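Local coordinates for putative branched-chain amino acid ABC transporter, periplasmic branched-chain amino acid-binding protein (Pseudomonas protegens Pf-5, PDB 4RU0) that probably serves as the periplasmic solute-binding component of an ABC transporter, capturing branched-chain amino acids or related solutes for uptake, at residues I230-R241 with F257-D267. Residues are numbered along the deposited sequence; the frame is centred on the assembly and turned at random.
Sequences IRQQNPDWVFLR and FGFPVDHIIGD
V238 and I264 pair in register as parallel strands 237-241 and 264-266, the two strands of a beta-alpha-beta unit whose connecting helix is 246-256, in a lobe of the periplasmic binding protein fold. Backbone bonding supports the assignment: V238 N to H263 O, I265 N to V238 O, L240 N to I265 O and D267 N to L240 O form an unbroken ladder, each N-H...O angle at least 166°.

Apolar contacts lie on both faces of this pair. On the V238 side of the sheet, F259 packs between I230 of helix 224-233 and V238: I230 CG2 sits over one ring face, 4.1 Å from the centroid, while V238 CG2 approaches F259 CE2 obliquely at 3.5 Å. L240 CB meets I264 CG2 at 3.8 Å there. With CG anti to the backbone N (chi1 -170°), F259 turns its ring edge to P235 O, 3.4 Å from CE1. On the F239 and I265 face, I265 CD1 touches W237 CE3 at 3.7 Å, and L164 of helix 157-172 covers F239 and I265.

Polar links close both ends. One water bridges the segments, donating to P235 O and hydrogen-bonding H263 ND1. At the strand ends, near the bound polyether, R241 grips D267 side-on; replacing R241 by a leucine would probably leave the D267 carboxylate, already close to E160, without its cationic mate. The Y192 carbonyl takes R241 NH2, and D267 OD1 accepts from W269 N. The guanidinium and carboxylate planes are 54° apart, and NE (2.7 Å) and NH1 (2.8 Å) of R241 both reach D267 OD2 from one face.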
# COMPACT_ATOMS: atom_id res chain seq x y z
N ILE A 230 -11.02 -25.35 -7.85
CA ILE A 230 -11.88 -24.53 -7.02
C ILE A 230 -13.35 -24.93 -7.17
O ILE A 230 -14.08 -24.96 -6.18
CB ILE A 230 -11.70 -23.03 -7.37
CG1 ILE A 230 -10.37 -22.53 -6.79
CG2 ILE A 230 -12.86 -22.20 -6.84
CD1 ILE A 230 -9.91 -21.20 -7.36
N ARG A 231 -13.77 -25.29 -8.38
CA ARG A 231 -15.14 -25.76 -8.55
C ARG A 231 -15.34 -27.11 -7.85
O ARG A 231 -16.39 -27.34 -7.24
CB ARG A 231 -15.52 -25.87 -10.03
CG ARG A 231 -17.02 -26.11 -10.24
CD ARG A 231 -17.36 -26.23 -11.72
NE ARG A 231 -18.72 -26.69 -11.96
CZ ARG A 231 -19.78 -25.90 -12.07
NH1 ARG A 231 -19.64 -24.58 -11.96
NH2 ARG A 231 -20.99 -26.41 -12.30
N GLN A 232 -14.34 -27.99 -7.92
CA GLN A 232 -14.39 -29.28 -7.22
C GLN A 232 -14.50 -29.10 -5.71
O GLN A 232 -15.33 -29.72 -5.05
CB GLN A 232 -13.16 -30.13 -7.54
CG GLN A 232 -13.18 -30.83 -8.89
CD GLN A 232 -11.80 -31.34 -9.29
OE1 GLN A 232 -10.79 -30.90 -8.75
NE2 GLN A 232 -11.77 -32.28 -10.23
N GLN A 233 -13.64 -28.25 -5.15
CA GLN A 233 -13.60 -28.10 -3.70
C GLN A 233 -14.69 -27.16 -3.19
O GLN A 233 -15.04 -27.21 -2.02
CB GLN A 233 -12.21 -27.61 -3.28
CG GLN A 233 -11.14 -28.68 -3.35
CD GLN A 233 -9.75 -28.15 -3.06
OE1 GLN A 233 -9.31 -27.17 -3.66
NE2 GLN A 233 -9.05 -28.78 -2.13
N ASN A 234 -15.24 -26.33 -4.09
CA ASN A 234 -16.27 -25.34 -3.75
C ASN A 234 -16.01 -24.60 -2.43
O ASN A 234 -16.79 -24.73 -1.48
CB ASN A 234 -17.65 -26.01 -3.72
CG ASN A 234 -18.78 -25.01 -3.55
OD1 ASN A 234 -19.80 -25.30 -2.90
ND2 ASN A 234 -18.62 -23.82 -4.11
N PRO A 235 -14.91 -23.84 -2.35
CA PRO A 235 -14.62 -23.09 -1.13
C PRO A 235 -15.64 -21.98 -0.92
O PRO A 235 -16.29 -21.55 -1.88
CB PRO A 235 -13.23 -22.52 -1.38
CG PRO A 235 -13.20 -22.32 -2.86
CD PRO A 235 -13.96 -23.50 -3.43
N ASP A 236 -15.78 -21.53 0.33
CA ASP A 236 -16.73 -20.47 0.67
C ASP A 236 -16.23 -19.12 0.19
O ASP A 236 -17.01 -18.25 -0.16
CB ASP A 236 -16.97 -20.43 2.18
CG ASP A 236 -17.46 -21.77 2.72
OD1 ASP A 236 -16.62 -22.58 3.16
OD2 ASP A 236 -18.69 -22.01 2.70
N TRP A 237 -14.91 -18.95 0.16
CA TRP A 237 -14.30 -17.70 -0.29
C TRP A 237 -13.02 -17.94 -1.09
O TRP A 237 -12.30 -18.90 -0.84
CB TRP A 237 -13.99 -16.79 0.91
CG TRP A 237 -15.21 -16.37 1.66
CD1 TRP A 237 -15.78 -17.02 2.71
CD2 TRP A 237 -16.01 -15.22 1.42
NE1 TRP A 237 -16.89 -16.35 3.14
CE2 TRP A 237 -17.06 -15.23 2.37
CE3 TRP A 237 -15.96 -14.17 0.49
CZ2 TRP A 237 -18.04 -14.24 2.42
CZ3 TRP A 237 -16.94 -13.18 0.54
CH2 TRP A 237 -17.96 -13.22 1.50
N VAL A 238 -12.75 -17.05 -2.04
CA VAL A 238 -11.45 -17.03 -2.70
C VAL A 238 -10.72 -15.72 -2.43
O VAL A 238 -11.22 -14.63 -2.71
CB VAL A 238 -11.57 -17.23 -4.23
CG1 VAL A 238 -10.22 -17.02 -4.90
CG2 VAL A 238 -12.10 -18.63 -4.54
N PHE A 239 -9.54 -15.85 -1.84
CA PHE A 239 -8.62 -14.75 -1.62
C PHE A 239 -7.76 -14.63 -2.88
O PHE A 239 -6.87 -15.45 -3.11
CB PHE A 239 -7.77 -15.01 -0.37
CG PHE A 239 -6.96 -13.82 0.10
CD1 PHE A 239 -7.19 -12.54 -0.41
CD2 PHE A 239 -5.97 -13.98 1.05
CE1 PHE A 239 -6.44 -11.45 0.03
CE2 PHE A 239 -5.22 -12.90 1.50
CZ PHE A 239 -5.46 -11.63 0.99
N LEU A 240 -8.03 -13.62 -3.70
CA LEU A 240 -7.37 -13.52 -5.00
C LEU A 240 -6.12 -12.66 -4.93
O LEU A 240 -6.19 -11.44 -4.85
CB LEU A 240 -8.33 -12.94 -6.04
CG LEU A 240 -7.78 -12.93 -7.46
CD1 LEU A 240 -7.51 -14.35 -7.92
CD2 LEU A 240 -8.72 -12.22 -8.42
N ARG A 241 -4.97 -13.30 -5.04
CA ARG A 241 -3.70 -12.61 -4.89
C ARG A 241 -2.92 -12.82 -6.16
O ARG A 241 -1.84 -13.34 -6.19
CB ARG A 241 -2.95 -13.14 -3.69
CG ARG A 241 -3.72 -13.05 -2.39
CD ARG A 241 -2.83 -13.07 -1.17
NE ARG A 241 -2.08 -11.84 -1.14
CZ ARG A 241 -0.77 -11.75 -1.24
NH1 ARG A 241 -0.21 -10.56 -1.24
NH2 ARG A 241 -0.03 -12.82 -1.34
N PHE A 257 -16.20 -21.15 -14.98
CA PHE A 257 -16.39 -22.35 -14.17
C PHE A 257 -17.56 -22.22 -13.19
O PHE A 257 -17.82 -23.12 -12.41
CB PHE A 257 -15.11 -22.68 -13.40
CG PHE A 257 -14.12 -23.51 -14.18
CD1 PHE A 257 -13.23 -22.91 -15.06
CD2 PHE A 257 -14.08 -24.88 -14.02
CE1 PHE A 257 -12.31 -23.67 -15.77
CE2 PHE A 257 -13.16 -25.65 -14.73
CZ PHE A 257 -12.28 -25.04 -15.61
N GLY A 258 -18.25 -21.09 -13.23
CA GLY A 258 -19.46 -20.93 -12.45
C GLY A 258 -19.25 -20.58 -10.99
O GLY A 258 -20.19 -20.67 -10.19
N PHE A 259 -18.03 -20.19 -10.62
CA PHE A 259 -17.80 -19.78 -9.24
C PHE A 259 -18.30 -18.36 -9.04
O PHE A 259 -18.07 -17.49 -9.89
CB PHE A 259 -16.32 -19.89 -8.86
CG PHE A 259 -16.07 -19.72 -7.39
CD1 PHE A 259 -16.23 -20.78 -6.51
CD2 PHE A 259 -15.70 -18.48 -6.88
CE1 PHE A 259 -16.02 -20.62 -5.16
CE2 PHE A 259 -15.48 -18.30 -5.53
CZ PHE A 259 -15.64 -19.37 -4.66
N PRO A 260 -19.03 -18.11 -7.94
CA PRO A 260 -19.66 -16.79 -7.73
C PRO A 260 -18.63 -15.71 -7.43
O PRO A 260 -17.87 -15.79 -6.46
CB PRO A 260 -20.60 -17.03 -6.54
CG PRO A 260 -20.10 -18.26 -5.87
CD PRO A 260 -19.42 -19.09 -6.92
N VAL A 261 -18.62 -14.69 -8.27
CA VAL A 261 -17.58 -13.68 -8.27
C VAL A 261 -17.62 -12.81 -7.01
O VAL A 261 -16.60 -12.25 -6.61
CB VAL A 261 -17.70 -12.80 -9.55
CG1 VAL A 261 -16.70 -11.66 -9.53
CG2 VAL A 261 -17.49 -13.68 -10.78
N ASP A 262 -18.78 -12.72 -6.38
CA ASP A 262 -18.88 -11.92 -5.16
C ASP A 262 -18.46 -12.73 -3.93
O ASP A 262 -18.62 -12.29 -2.80
CB ASP A 262 -20.29 -11.35 -4.99
CG ASP A 262 -21.34 -12.43 -4.78
OD1 ASP A 262 -21.10 -13.59 -5.19
OD2 ASP A 262 -22.40 -12.11 -4.21
N HIS A 263 -17.92 -13.92 -4.17
CA HIS A 263 -17.26 -14.70 -3.12
C HIS A 263 -15.76 -14.61 -3.31
O HIS A 263 -15.00 -15.33 -2.66
CB HIS A 263 -17.70 -16.16 -3.14
CG HIS A 263 -19.14 -16.37 -2.81
ND1 HIS A 263 -19.67 -17.63 -2.56
CD2 HIS A 263 -20.17 -15.51 -2.68
CE1 HIS A 263 -20.96 -17.52 -2.30
NE2 HIS A 263 -21.29 -16.24 -2.37
N ILE A 264 -15.33 -13.74 -4.23
CA ILE A 264 -13.91 -13.54 -4.50
C ILE A 264 -13.46 -12.20 -3.93
O ILE A 264 -14.05 -11.17 -4.21
CB ILE A 264 -13.60 -13.56 -6.02
CG1 ILE A 264 -14.19 -14.80 -6.68
CG2 ILE A 264 -12.08 -13.49 -6.25
CD1 ILE A 264 -13.81 -14.94 -8.14
N ILE A 265 -12.40 -12.23 -3.11
CA ILE A 265 -11.88 -11.00 -2.54
C ILE A 265 -10.44 -10.76 -2.97
O ILE A 265 -9.54 -11.54 -2.65
CB ILE A 265 -11.93 -11.00 -1.00
CG1 ILE A 265 -13.34 -11.33 -0.52
CG2 ILE A 265 -11.48 -9.66 -0.46
CD1 ILE A 265 -13.46 -11.47 0.99
N GLY A 266 -10.23 -9.68 -3.70
CA GLY A 266 -8.92 -9.39 -4.23
C GLY A 266 -7.97 -8.74 -3.24
O GLY A 266 -8.39 -8.01 -2.33
N ASP A 267 -6.69 -9.05 -3.41
CA ASP A 267 -5.59 -8.33 -2.77
C ASP A 267 -5.70 -6.83 -3.05
O ASP A 267 -6.38 -6.42 -3.99
CB ASP A 267 -4.26 -8.87 -3.30
CG ASP A 267 -3.09 -8.45 -2.46
OD1 ASP A 267 -2.54 -7.35 -2.69
OD2 ASP A 267 -2.70 -9.24 -1.57
O HOH W 1 -18.72 -20.39 -2.43